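PDB 1YG2: gene activator AphA from Vibrio cholerae, which activates virulence gene expression in Vibrio cholerae as a winged helix transcription factor related to the PadR regulators, presumably by binding DNA as a dimer. Local coordinates for the interface of chains A and B. Sequence-based numbering; all coordinates share one arbitrary frame. Chains: chain A/B, gene activator AphA.

The interface of chains A and B. Residues chain A 32, 146, 149-150, 152-153; chain B 100-101, 104.
A:Gln146 reaches the backbone of B:Met101 through a water: its amide NE2 gives a nearly straight hydrogen bond to water 1 (2.8 Å, 164° at the hydrogen), which lies 3.2 Å from the carbonyl O of B:Met101. The glutamine CG is anti to its backbone N (chi1 -170°) and the chain then bends at chi2, which brings the amide over the end of B:Met101, with NE2 3.3 Å from the methyl CE. Long and polar-tipped, glutamine suits this rim, where it meets both water and a methyl group; its OE1 faces CB of B:Ser104, small enough to lie close beside it.

B:Met101, at the end of helix 95-101, is the knob of the patch, with 103 Å² hidden by chain A. Its unbranched chain, bent at chi2 and chi3, follows the surface of helix 145-177. SD settles between CB of A:Leu149 and the methyl CG2 of A:Thr153, each 3.7 Å away, while CG comes obliquely from above the ring plane onto the CE2–CZ side of A:Phe32, 3.7 Å from CE2. A:Thr153 serves both environments: its hydroxyl OG1 turns back to the carbonyl O of A:Glu150 (2.6 Å) within its own helix, and CG2 is presented to the sulfur.

The forked B:Leu100 touches two leucines, CD2 against CD2 of A:Leu149 (3.6 Å) and CD1 against CB of A:Leu152. No polar atoms bond directly across; apart from the water bridge, the patch rests on apolar contact and fit of shape. Two-fold symmetry repeats it with the chains exchanged, setting helix 145-177 of each subunit against helix 95-101, and the 3-10 turn after it, of the other in what is probably the functional dimer, while A:Phe32 brings in the N-terminal winged helix region.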
ATOM      1  N   PHE A  32       6.385  10.398   3.548  1.00 38.12           N
ATOM      2  CA  PHE A  32       5.690   9.737   2.452  1.00 36.38           C
ATOM      3  C   PHE A  32       6.587   9.136   1.380  1.00 37.27           C
ATOM      4  O   PHE A  32       6.119   8.405   0.510  1.00 36.40           O
ATOM      5  CB  PHE A  32       4.726  10.736   1.807  1.00 32.88           C
ATOM      6  CG  PHE A  32       5.418  11.863   1.097  1.00 30.93           C
ATOM      7  CD1 PHE A  32       5.767  11.746  -0.246  1.00 32.90           C
ATOM      8  CD2 PHE A  32       5.752  13.027   1.772  1.00 31.26           C
ATOM      9  CE1 PHE A  32       6.445  12.775  -0.907  1.00 29.97           C
ATOM     10  CE2 PHE A  32       6.430  14.060   1.126  1.00 32.89           C
ATOM     11  CZ  PHE A  32       6.776  13.932  -0.219  1.00 31.41           C
ATOM     12  N   GLN A 146       2.880  25.501   3.331  1.00 49.21           N
ATOM     13  CA  GLN A 146       3.849  24.422   3.216  1.00 47.71           C
ATOM     14  C   GLN A 146       3.760  23.461   4.410  1.00 47.42           C
ATOM     15  O   GLN A 146       3.920  22.250   4.252  1.00 48.27           O
ATOM     16  CB  GLN A 146       5.255  25.020   3.118  1.00 46.41           C
ATOM     17  CG  GLN A 146       6.348  24.043   2.751  1.00 46.96           C
ATOM     18  CD  GLN A 146       6.068  23.321   1.447  1.00 48.15           C
ATOM     19  OE1 GLN A 146       5.267  23.778   0.631  1.00 50.39           O
ATOM     20  NE2 GLN A 146       6.737  22.196   1.240  1.00 45.46           N
ATOM     21  N   LEU A 149       0.582  21.219   4.329  1.00 38.61           N
ATOM     22  CA  LEU A 149       0.786  20.134   3.380  1.00 38.76           C
ATOM     23  C   LEU A 149       1.612  19.018   4.039  1.00 38.45           C
ATOM     24  O   LEU A 149       1.239  17.843   3.969  1.00 37.80           O
ATOM     25  CB  LEU A 149       1.507  20.655   2.133  1.00 37.61           C
ATOM     26  CG  LEU A 149       0.729  21.641   1.252  1.00 39.07           C
ATOM     27  CD1 LEU A 149       1.560  21.982   0.020  1.00 35.07           C
ATOM     28  CD2 LEU A 149      -0.607  21.031   0.840  1.00 34.58           C
ATOM     29  N   GLU A 150       2.724  19.391   4.676  1.00 37.05           N
ATOM     30  CA  GLU A 150       3.580  18.418   5.357  1.00 38.74           C
ATOM     31  C   GLU A 150       2.739  17.670   6.381  1.00 37.86           C
ATOM     32  O   GLU A 150       2.794  16.441   6.486  1.00 38.09           O
ATOM     33  CB  GLU A 150       4.726  19.121   6.088  1.00 39.95           C
ATOM     34  CG  GLU A 150       5.612  19.987   5.213  1.00 44.29           C
ATOM     35  CD  GLU A 150       6.704  20.679   6.013  1.00 49.62           C
ATOM     36  OE1 GLU A 150       6.499  20.929   7.224  1.00 53.79           O
ATOM     37  OE2 GLU A 150       7.763  20.989   5.431  1.00 50.36           O
ATOM     38  N   LEU A 152      -0.391  17.104   6.403  1.00 35.18           N
ATOM     39  CA  LEU A 152      -1.267  16.127   5.770  1.00 34.18           C
ATOM     40  C   LEU A 152      -0.523  14.848   5.360  1.00 34.41           C
ATOM     41  O   LEU A 152      -1.049  13.749   5.525  1.00 35.21           O
ATOM     42  CB  LEU A 152      -1.969  16.766   4.567  1.00 33.21           C
ATOM     43  CG  LEU A 152      -3.026  17.818   4.933  1.00 35.51           C
ATOM     44  CD1 LEU A 152      -3.450  18.586   3.690  1.00 35.10           C
ATOM     45  CD2 LEU A 152      -4.228  17.140   5.589  1.00 33.48           C
ATOM     46  N   THR A 153       0.696  14.970   4.835  1.00 33.25           N
ATOM     47  CA  THR A 153       1.430  13.770   4.453  1.00 32.98           C
ATOM     48  C   THR A 153       1.741  12.965   5.707  1.00 33.97           C
ATOM     49  O   THR A 153       1.708  11.736   5.685  1.00 31.30           O
ATOM     50  CB  THR A 153       2.741  14.089   3.726  1.00 32.68           C
ATOM     51  OG1 THR A 153       3.593  14.840   4.592  1.00 35.06           O
ATOM     52  CG2 THR A 153       2.460  14.868   2.446  1.00 32.40           C
TER
ATOM     53  N   LEU B 100       0.440  15.841  -3.525  1.00 34.41           N
ATOM     54  CA  LEU B 100      -0.036  16.864  -2.601  1.00 33.68           C
ATOM     55  C   LEU B 100       1.053  17.904  -2.373  1.00 34.21           C
ATOM     56  O   LEU B 100       0.808  19.102  -2.459  1.00 33.84           O
ATOM     57  CB  LEU B 100      -0.414  16.236  -1.259  1.00 32.55           C
ATOM     58  CG  LEU B 100      -1.621  16.741  -0.459  1.00 37.29           C
ATOM     59  CD1 LEU B 100      -1.240  16.693   1.002  1.00 34.22           C
ATOM     60  CD2 LEU B 100      -2.046  18.154  -0.852  1.00 37.57           C
ATOM     61  N   MET B 101       2.266  17.452  -2.087  1.00 33.74           N
ATOM     62  CA  MET B 101       3.346  18.394  -1.845  1.00 36.22           C
ATOM     63  C   MET B 101       3.620  19.302  -3.035  1.00 37.38           C
ATOM     64  O   MET B 101       4.053  20.434  -2.868  1.00 40.85           O
ATOM     65  CB  MET B 101       4.630  17.657  -1.457  1.00 34.40           C
ATOM     66  CG  MET B 101       4.566  16.973  -0.094  1.00 37.01           C
ATOM     67  SD  MET B 101       3.932  18.039   1.243  1.00 36.57           S
ATOM     68  CE  MET B 101       4.964  19.471   1.080  1.00 33.56           C
ATOM     69  N   SER B 104       2.046  23.025  -3.779  1.00 54.09           N
ATOM     70  CA  SER B 104       2.570  24.318  -3.361  1.00 58.12           C
ATOM     71  C   SER B 104       3.125  25.062  -4.577  1.00 59.45           C
ATOM     72  O   SER B 104       3.258  26.284  -4.556  1.00 60.41           O
ATOM     73  CB  SER B 104       3.686  24.144  -2.331  1.00 59.97           C
ATOM     74  OG  SER B 104       4.916  23.830  -2.965  1.00 64.73           O
TER
HETATM   75  O   HOH W   1       6.828  20.919  -1.256  1.00 48.89           O